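Local atomic coordinates of DNA mismatch repair protein MLH3 (Saccharomyces cerevisiae S288C, PDB entry 6RMN), a protein that takes part in DNA mismatch repair within the MutLbeta heterodimer, correcting insertion-deletion loops, and is represented here by its C-terminal part. Residues B[19-24]-B[204-209]; B[66-71]-B[156-161]; B[101-106]-B[180-185]. One frame throughout, in Å; residues are numbered along the deposited sequence.

Contact 1 of 3, residues B[19-24]-B[204-209]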
loop_
_atom_site.group_PDB
_atom_site.type_symbol
_atom_site.label_atom_id
_atom_site.label_comp_id
_atom_site.label_asym_id
_atom_site.label_seq_id
_atom_site.Cartn_x
_atom_site.Cartn_y
_atom_site.Cartn_z
ATOM N N VAL B 19 -2.047 0.566 -3.960
ATOM C CA VAL B 19 -2.279 0.200 -2.551
ATOM C C VAL B 19 -1.201 -0.753 -2.022
ATOM O O VAL B 19 -0.935 -1.788 -2.632
ATOM C CB VAL B 19 -3.700 -0.419 -2.312
ATOM C CG1 VAL B 19 -3.886 -0.870 -0.860
ATOM C CG2 VAL B 19 -4.816 0.541 -2.708
ATOM N N ILE B 20 -0.685 -0.459 -0.823
ATOM C CA ILE B 20 0.231 -1.333 -0.112
ATOM C C ILE B 20 -0.679 -2.235 0.752
ATOM O O ILE B 20 -0.931 -3.372 0.352
ATOM C CB ILE B 20 1.348 -0.550 0.646
ATOM C CG1 ILE B 20 2.167 0.305 -0.371
ATOM C CG2 ILE B 20 2.262 -1.518 1.449
ATOM C CD1 ILE B 20 3.221 1.157 0.180
ATOM N N ASN B 21 -1.263 -1.714 1.854
ATOM C CA ASN B 21 -2.210 -2.482 2.683
ATOM C C ASN B 21 -2.858 -1.629 3.787
ATOM O O ASN B 21 -2.575 -0.429 3.888
ATOM C CB ASN B 21 -1.543 -3.744 3.296
ATOM C CG ASN B 21 -2.429 -4.971 3.351
ATOM O OD1 ASN B 21 -3.669 -4.903 3.388
ATOM N ND2 ASN B 21 -1.803 -6.132 3.382
ATOM N N GLN B 22 -3.720 -2.261 4.622
ATOM C CA GLN B 22 -4.351 -1.618 5.770
ATOM C C GLN B 22 -3.298 -1.490 6.877
ATOM O O GLN B 22 -2.470 -2.388 7.062
ATOM C CB GLN B 22 -5.577 -2.414 6.253
ATOM C CG GLN B 22 -6.467 -1.652 7.243
ATOM C CD GLN B 22 -7.561 -2.488 7.869
ATOM O OE1 GLN B 22 -7.454 -3.708 8.051
ATOM N NE2 GLN B 22 -8.646 -1.835 8.235
ATOM N N VAL B 23 -3.325 -0.357 7.587
ATOM C CA VAL B 23 -2.403 -0.017 8.670
ATOM C C VAL B 23 -3.230 0.315 9.916
ATOM O O VAL B 23 -4.076 1.208 9.858
ATOM C CB VAL B 23 -1.492 1.187 8.265
ATOM C CG1 VAL B 23 -0.711 1.737 9.458
ATOM C CG2 VAL B 23 -0.548 0.819 7.132
ATOM N N ASP B 24 -2.982 -0.407 11.032
ATOM C CA ASP B 24 -3.568 -0.207 12.369
ATOM C C ASP B 24 -5.112 -0.263 12.406
ATOM O O ASP B 24 -5.718 0.217 13.367
ATOM C CB ASP B 24 -3.030 1.121 12.965
ATOM C CG ASP B 24 -3.257 1.334 14.447
ATOM O OD1 ASP B 24 -2.861 0.455 15.243
ATOM O OD2 ASP B 24 -3.819 2.386 14.813
ATOM N N LEU B 204 -10.106 -4.882 6.914
ATOM C CA LEU B 204 -10.229 -4.742 5.464
ATOM C C LEU B 204 -9.158 -5.578 4.854
ATOM O O LEU B 204 -8.026 -5.528 5.326
ATOM C CB LEU B 204 -10.100 -3.266 4.971
ATOM C CG LEU B 204 -11.182 -2.253 5.410
ATOM C CD1 LEU B 204 -10.680 -0.840 5.293
ATOM C CD2 LEU B 204 -12.460 -2.420 4.622
ATOM N N THR B 205 -9.505 -6.379 3.829
ATOM C CA THR B 205 -8.537 -7.189 3.080
ATOM C C THR B 205 -7.846 -6.249 2.078
ATOM O O THR B 205 -8.388 -5.182 1.805
ATOM C CB THR B 205 -9.242 -8.339 2.351
ATOM O OG1 THR B 205 -10.133 -7.802 1.381
ATOM C CG2 THR B 205 -9.989 -9.272 3.290
ATOM N N ARG B 206 -6.664 -6.617 1.531
ATOM C CA ARG B 206 -5.983 -5.757 0.541
ATOM C C ARG B 206 -6.920 -5.485 -0.660
ATOM O O ARG B 206 -6.968 -4.364 -1.145
ATOM C CB ARG B 206 -4.636 -6.372 0.076
ATOM C CG ARG B 206 -3.670 -5.327 -0.493
ATOM C CD ARG B 206 -2.352 -5.919 -0.937
ATOM N NE ARG B 206 -2.404 -6.325 -2.341
ATOM C CZ ARG B 206 -1.866 -5.641 -3.346
ATOM N NH1 ARG B 206 -1.197 -4.519 -3.114
ATOM N NH2 ARG B 206 -1.982 -6.082 -4.593
ATOM N N GLN B 207 -7.686 -6.503 -1.093
ATOM C CA GLN B 207 -8.650 -6.418 -2.186
ATOM C C GLN B 207 -9.755 -5.378 -1.899
ATOM O O GLN B 207 -10.079 -4.580 -2.788
ATOM C CB GLN B 207 -9.227 -7.812 -2.507
ATOM C CG GLN B 207 -9.944 -7.935 -3.868
ATOM C CD GLN B 207 -9.165 -7.368 -5.044
ATOM O OE1 GLN B 207 -9.580 -6.382 -5.676
ATOM N NE2 GLN B 207 -8.014 -7.967 -5.354
ATOM N N GLU B 208 -10.289 -5.343 -0.661
ATOM C CA GLU B 208 -11.304 -4.347 -0.280
ATOM C C GLU B 208 -10.702 -2.936 -0.299
ATOM O O GLU B 208 -11.374 -2.007 -0.737
ATOM C CB GLU B 208 -11.948 -4.665 1.083
ATOM C CG GLU B 208 -12.749 -5.957 1.116
ATOM C CD GLU B 208 -13.231 -6.410 2.488
ATOM O OE1 GLU B 208 -12.499 -6.220 3.489
ATOM O OE2 GLU B 208 -14.344 -6.979 2.556
ATOM N N CYS B 209 -9.441 -2.786 0.148
ATOM C CA CYS B 209 -8.648 -1.534 0.131
ATOM C C CYS B 209 -8.399 -1.061 -1.313
ATOM O O CYS B 209 -8.453 0.134 -1.582
ATOM C CB CYS B 209 -7.328 -1.713 0.880
ATOM S SG CYS B 209 -7.519 -2.057 2.648
HETATM O O HOH W 1 -5.446 -6.231 4.947
#
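Asn21 and Arg206 mark the closest approach of the two backbones, their CA atoms 5.4 Å apart, where strand 18-23 passes the first turn of helix 206-216. The strand is distorted here by a classic beta bulge, Ile20 and Asn21 both facing Leu29, and another protein chain packs against these two residues. The helix starts at Thr205, its N-cap, which forms a capping box with Glu208. Gln22 makes the direct bond across the contact: its OE1 accepts from Leu204 N at 3.1 Å, the donor lying 47° out of the carbonyl plane. Gln22 CG is anti to the backbone N (chi1 -167°) and the chain runs on extended; the side chains of Gln22 and Leu204 cross at about a right angle, Gln22 NE2 lying 3.7 Å from Leu204 CD1. NE2 also donates to Asp202 O and Gln48 OE1, so the amide is held from both its ends. An alanine in place of Gln22 would probably leave Leu204 N and Asp202 O without this side-chain partner and open a gap beside Leu204. A water also joins the segments, donating to Asn21 OD1 and to Leu204 O, each at 2.7 Å. Asn21 OD1 accepts from Gln22 N as well. Arg206 crosses Asn21 with its guanidinium plane 84° from the amide; its CD sits 3.2 Å from Ile20 O, which lies at the edge of the guanidinium, while NH1 approaches Val19 O at too poor an angle for a hydrogen bond. On the buried side Val19 CG1 packs on Cys209 CB at 3.9 Å, and Ile210 and Ile213 continue the apolar cover of Val19. The chemistry is divided: apolar packing lies between strand and helix, while polar links join the loop before the helix to Asn21 and Gln22.

Contact 2 of 3, residues B[66-71]-B[156-161]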
loop_
_atom_site.group_PDB
_atom_site.type_symbol
_atom_site.label_atom_id
_atom_site.label_comp_id
_atom_site.label_asym_id
_atom_site.label_seq_id
_atom_site.Cartn_x
_atom_site.Cartn_y
_atom_site.Cartn_z
ATOM N N THR B 66 -30.184 13.658 -9.740
ATOM C CA THR B 66 -30.711 13.022 -10.960
ATOM C C THR B 66 -32.240 13.031 -10.874
ATOM O O THR B 66 -32.892 13.337 -11.868
ATOM C CB THR B 66 -30.115 11.605 -11.154
ATOM O OG1 THR B 66 -28.714 11.740 -11.312
ATOM C CG2 THR B 66 -30.657 10.886 -12.376
ATOM N N GLU B 67 -32.802 12.767 -9.675
ATOM C CA GLU B 67 -34.245 12.776 -9.429
ATOM C C GLU B 67 -34.840 14.181 -9.578
ATOM O O GLU B 67 -35.894 14.345 -10.194
ATOM C CB GLU B 67 -34.558 12.253 -8.019
ATOM C CG GLU B 67 -34.440 10.752 -7.848
ATOM C CD GLU B 67 -34.483 10.317 -6.396
ATOM O OE1 GLU B 67 -35.576 10.373 -5.783
ATOM O OE2 GLU B 67 -33.420 9.918 -5.870
ATOM N N VAL B 68 -34.187 15.180 -8.980
ATOM C CA VAL B 68 -34.643 16.570 -8.982
ATOM C C VAL B 68 -34.632 17.162 -10.403
ATOM O O VAL B 68 -35.651 17.708 -10.842
ATOM C CB VAL B 68 -33.845 17.405 -7.934
ATOM C CG1 VAL B 68 -34.041 18.911 -8.119
ATOM C CG2 VAL B 68 -34.214 16.982 -6.513
ATOM N N VAL B 69 -33.505 17.006 -11.124
ATOM C CA VAL B 69 -33.308 17.515 -12.488
ATOM C C VAL B 69 -34.260 16.844 -13.508
ATOM O O VAL B 69 -34.654 17.502 -14.468
ATOM C CB VAL B 69 -31.806 17.441 -12.907
ATOM C CG1 VAL B 69 -31.604 17.728 -14.394
ATOM C CG2 VAL B 69 -30.957 18.395 -12.067
ATOM N N THR B 70 -34.659 15.574 -13.290
ATOM C CA THR B 70 -35.546 14.842 -14.218
ATOM C C THR B 70 -37.035 14.842 -13.790
ATOM O O THR B 70 -37.874 14.259 -14.482
ATOM C CB THR B 70 -35.021 13.410 -14.465
ATOM O OG1 THR B 70 -35.079 12.660 -13.246
ATOM C CG2 THR B 70 -33.601 13.383 -15.050
ATOM N N GLY B 71 -37.346 15.501 -12.676
ATOM C CA GLY B 71 -38.704 15.585 -12.145
ATOM C C GLY B 71 -39.255 14.254 -11.669
ATOM O O GLY B 71 -40.446 13.976 -11.836
ATOM N N LEU B 156 -28.157 29.806 -4.648
ATOM C CA LEU B 156 -28.848 30.264 -5.853
ATOM C C LEU B 156 -29.925 29.260 -6.256
ATOM O O LEU B 156 -29.854 28.116 -5.801
ATOM C CB LEU B 156 -27.903 30.664 -7.019
ATOM C CG LEU B 156 -26.819 29.709 -7.493
ATOM C CD1 LEU B 156 -27.365 28.706 -8.507
ATOM C CD2 LEU B 156 -25.728 30.484 -8.187
ATOM N N PRO B 157 -30.977 29.670 -7.015
ATOM C CA PRO B 157 -32.060 28.720 -7.345
ATOM C C PRO B 157 -31.662 27.593 -8.298
ATOM O O PRO B 157 -30.699 27.729 -9.055
ATOM C CB PRO B 157 -33.157 29.617 -7.948
ATOM C CG PRO B 157 -32.736 31.032 -7.659
ATOM C CD PRO B 157 -31.253 31.002 -7.596
ATOM N N MET B 158 -32.407 26.476 -8.245
ATOM C CA MET B 158 -32.186 25.302 -9.088
ATOM C C MET B 158 -32.586 25.584 -10.522
ATOM O O MET B 158 -33.778 25.662 -10.813
ATOM C CB MET B 158 -32.987 24.093 -8.571
ATOM C CG MET B 158 -32.193 23.160 -7.719
ATOM S SD MET B 158 -30.746 22.422 -8.512
ATOM C CE MET B 158 -31.506 21.258 -9.553
ATOM N N ASP B 159 -31.609 25.725 -11.425
ATOM C CA ASP B 159 -31.959 25.957 -12.818
ATOM C C ASP B 159 -32.172 24.621 -13.523
ATOM O O ASP B 159 -31.238 23.816 -13.631
ATOM C CB ASP B 159 -30.946 26.854 -13.542
ATOM C CG ASP B 159 -31.567 27.613 -14.697
ATOM O OD1 ASP B 159 -32.462 28.451 -14.446
ATOM O OD2 ASP B 159 -31.161 27.370 -15.852
ATOM N N LEU B 160 -33.430 24.371 -13.943
ATOM C CA LEU B 160 -33.854 23.147 -14.627
ATOM C C LEU B 160 -34.035 23.358 -16.145
ATOM O O LEU B 160 -34.417 22.416 -16.849
ATOM C CB LEU B 160 -35.131 22.555 -13.981
ATOM C CG LEU B 160 -35.110 22.260 -12.465
ATOM C CD1 LEU B 160 -36.474 21.826 -11.975
ATOM C CD2 LEU B 160 -34.112 21.192 -12.115
ATOM N N SER B 161 -33.718 24.582 -16.648
ATOM C CA SER B 161 -33.792 24.976 -18.066
ATOM C C SER B 161 -32.847 24.152 -18.944
ATOM O O SER B 161 -33.148 23.918 -20.116
ATOM C CB SER B 161 -33.470 26.459 -18.226
ATOM O OG SER B 161 -34.507 27.279 -17.716
#
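The methyl end of Met158 fits between Val68 and Val69 on the last turn of helix 48-69. Its CE lies 3.7 Å from Val68 CG1 and 3.8 Å from Val69 CG2, so the one methyl group is the bump and the notch between two successive valine branches is the hollow. The methionine chain is bent at both chi2 and chi3, and the chi3 of -75° swings CE into that notch instead of letting the chain run straight on. Leu160 supplies the second bump. Its CD2 settles against the backbone side of the turn, 3.8 Å from Val69 CA and 4.0 Å from Val68 O, and touches Val69 CG2 more distantly at 4.2 Å. Val69 CG2 is therefore touched by both side chains of the loop. This is apolar packing of modest extent, set where the helix finishes: Gly71, with positive phi, closes a Schellman motif. Just before it, Thr70 returns to Thr66 O with both its backbone N and its OG1, which arrive from opposite faces of the carbonyl plane. The loop 156-161 lies between helices 136-151 and 183-196 in the chain, and helix 87-101 also holds on to it, Glu99 OE2 accepting from Met158 N. Trp103, in the turn after that helix, packs against both Val68 and Met158, so the loop bridges the ends of helices 48-69 and 87-101.

Contact 3 of 3, residues B[101-106]-B[180-185]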
loop_
_atom_site.group_PDB
_atom_site.type_symbol
_atom_site.label_atom_id
_atom_site.label_comp_id
_atom_site.label_asym_id
_atom_site.label_seq_id
_atom_site.Cartn_x
_atom_site.Cartn_y
_atom_site.Cartn_z
ATOM N N LYS B 101 -41.095 23.543 -4.671
ATOM C CA LYS B 101 -41.739 22.440 -5.414
ATOM C C LYS B 101 -40.697 21.511 -6.058
ATOM O O LYS B 101 -40.931 20.307 -6.133
ATOM C CB LYS B 101 -42.716 22.961 -6.500
ATOM C CG LYS B 101 -43.950 23.710 -5.987
ATOM C CD LYS B 101 -45.139 22.793 -5.651
ATOM C CE LYS B 101 -46.309 23.560 -5.072
ATOM N NZ LYS B 101 -47.328 22.649 -4.490
ATOM N N LYS B 102 -39.552 22.059 -6.497
ATOM C CA LYS B 102 -38.448 21.302 -7.118
ATOM C C LYS B 102 -37.809 20.289 -6.153
ATOM O O LYS B 102 -37.216 19.305 -6.600
ATOM C CB LYS B 102 -37.364 22.260 -7.642
ATOM C CG LYS B 102 -37.858 23.257 -8.680
ATOM C CD LYS B 102 -36.810 24.315 -8.949
ATOM C CE LYS B 102 -37.351 25.393 -9.841
ATOM N NZ LYS B 102 -36.328 26.415 -10.154
ATOM N N TRP B 103 -37.915 20.548 -4.837
ATOM C CA TRP B 103 -37.378 19.694 -3.782
ATOM C C TRP B 103 -38.456 18.838 -3.103
ATOM O O TRP B 103 -38.199 18.273 -2.048
ATOM C CB TRP B 103 -36.615 20.541 -2.749
ATOM C CG TRP B 103 -35.464 21.295 -3.341
ATOM C CD1 TRP B 103 -35.422 22.627 -3.644
ATOM C CD2 TRP B 103 -34.215 20.740 -3.783
ATOM N NE1 TRP B 103 -34.204 22.945 -4.206
ATOM C CE2 TRP B 103 -33.449 21.801 -4.315
ATOM C CE3 TRP B 103 -33.664 19.446 -3.770
ATOM C CZ2 TRP B 103 -32.148 21.615 -4.796
ATOM C CZ3 TRP B 103 -32.383 19.260 -4.270
ATOM C CH2 TRP B 103 -31.654 20.331 -4.807
ATOM N N GLY B 104 -39.634 18.739 -3.719
ATOM C CA GLY B 104 -40.745 17.946 -3.206
ATOM C C GLY B 104 -41.534 18.593 -2.085
ATOM O O GLY B 104 -42.414 17.950 -1.504
ATOM N N ILE B 105 -41.237 19.868 -1.773
ATOM C CA ILE B 105 -41.914 20.619 -0.717
ATOM C C ILE B 105 -43.043 21.420 -1.371
ATOM O O ILE B 105 -42.783 22.423 -2.037
ATOM C CB ILE B 105 -40.907 21.492 0.108
ATOM C CG1 ILE B 105 -39.767 20.628 0.711
ATOM C CG2 ILE B 105 -41.621 22.331 1.193
ATOM C CD1 ILE B 105 -38.435 21.279 0.742
ATOM N N GLY B 106 -44.276 20.926 -1.218
ATOM C CA GLY B 106 -45.467 21.529 -1.798
ATOM C C GLY B 106 -46.344 22.198 -0.767
ATOM O O GLY B 106 -46.798 21.544 0.168
ATOM N N CYS B 180 -26.843 24.419 -4.827
ATOM C CA CYS B 180 -28.293 24.687 -4.741
ATOM C C CYS B 180 -29.004 23.834 -3.719
ATOM O O CYS B 180 -30.130 24.137 -3.347
ATOM C CB CYS B 180 -28.944 24.509 -6.104
ATOM S SG CYS B 180 -28.080 25.349 -7.439
ATOM N N VAL B 181 -28.402 22.722 -3.344
ATOM C CA VAL B 181 -29.001 21.777 -2.424
ATOM C C VAL B 181 -29.260 22.416 -1.054
ATOM O O VAL B 181 -28.303 22.880 -0.442
ATOM C CB VAL B 181 -28.158 20.485 -2.348
ATOM C CG1 VAL B 181 -28.743 19.510 -1.336
ATOM C CG2 VAL B 181 -28.039 19.835 -3.723
ATOM N N PRO B 182 -30.532 22.490 -0.568
ATOM C CA PRO B 182 -30.776 23.073 0.765
ATOM C C PRO B 182 -29.925 22.412 1.859
ATOM O O PRO B 182 -29.676 21.213 1.786
ATOM C CB PRO B 182 -32.275 22.848 0.981
ATOM C CG PRO B 182 -32.836 22.757 -0.398
ATOM C CD PRO B 182 -31.795 22.031 -1.181
ATOM N N THR B 183 -29.453 23.215 2.847
ATOM C CA THR B 183 -28.611 22.785 3.972
ATOM C C THR B 183 -29.170 21.540 4.683
ATOM O O THR B 183 -28.396 20.651 5.038
ATOM C CB THR B 183 -28.357 23.965 4.938
ATOM O OG1 THR B 183 -27.787 25.048 4.201
ATOM C CG2 THR B 183 -27.422 23.603 6.101
ATOM N N VAL B 184 -30.507 21.470 4.857
ATOM C CA VAL B 184 -31.166 20.329 5.503
ATOM C C VAL B 184 -30.952 19.028 4.712
ATOM O O VAL B 184 -30.828 17.977 5.325
ATOM C CB VAL B 184 -32.660 20.594 5.833
ATOM C CG1 VAL B 184 -33.504 20.778 4.564
ATOM C CG2 VAL B 184 -33.232 19.492 6.734
ATOM N N PHE B 185 -30.894 19.101 3.369
ATOM C CA PHE B 185 -30.676 17.928 2.536
ATOM C C PHE B 185 -29.224 17.444 2.658
ATOM O O PHE B 185 -28.998 16.259 2.864
ATOM C CB PHE B 185 -31.108 18.182 1.090
ATOM C CG PHE B 185 -32.602 18.223 0.904
ATOM C CD1 PHE B 185 -33.340 17.056 0.808
ATOM C CD2 PHE B 185 -33.272 19.430 0.802
ATOM C CE1 PHE B 185 -34.731 17.101 0.639
ATOM C CE2 PHE B 185 -34.661 19.474 0.629
ATOM C CZ PHE B 185 -35.380 18.310 0.554
#
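Pro182 CD sits over the centre of the six-membered ring of Trp103, a CH-pi contact 3.6 Å from Pro182 CD to the ring centroid and only 15° off the ring normal. The tryptophan chi1 of -60° puts CG anti to the carbonyl carbon. Farther along the same ring, CH2 meets Val181 CG2 at 3.8 Å, and CZ2 comes 3.5 Å from Cys180 O, so the three consecutive residues 180-182 all touch the six-membered ring. Both backbones change character here. Gly104, with positive phi, is the C-prime residue of a Schellman motif that ends helix 87-101 and turns the chain toward strand 106-110; Pro182 is the N-cap of helix 183-196. Phe185, in the first turn of that helix, lies obliquely to the tryptophan, the ring planes 31° apart, and its CE2 touches Trp103 CB at 4.0 Å. Ile105 CD1 meets the edge of the phenylalanine at CE2, 4.2 Å away, the two side chains approaching tip to tip. Leu65 of helix 48-69 packs against Trp103 as well, while Leu128 and Met127 of helix 126-132 cover Ile105 and Phe185 respectively.

How the contacts relate
Contacts 2 and 3 are neighbours, their centres about 10 Å apart, whereas contact 1 lies on the opposite side of the chain's centre, its own centre about 39 Å from that of contact 2 and about 38 Å from that of contact 3. In sequence, contact 1 closes a loop that encloses both others, and the segments of contacts 2 and 3 alternate. Those two meet directly: Lys102 NZ reaches Met158 O in a probable hydrogen bond, and Leu156 packs on Cys180. Helices 48-69 and 183-196, which enter contacts 2 and 3, also carry the zinc ligands His49, Glu53 and Cys194, linking this region to the metal sites. Contact 1 instead joins helix 206-216 to the sheet containing 27-31 and 43-47.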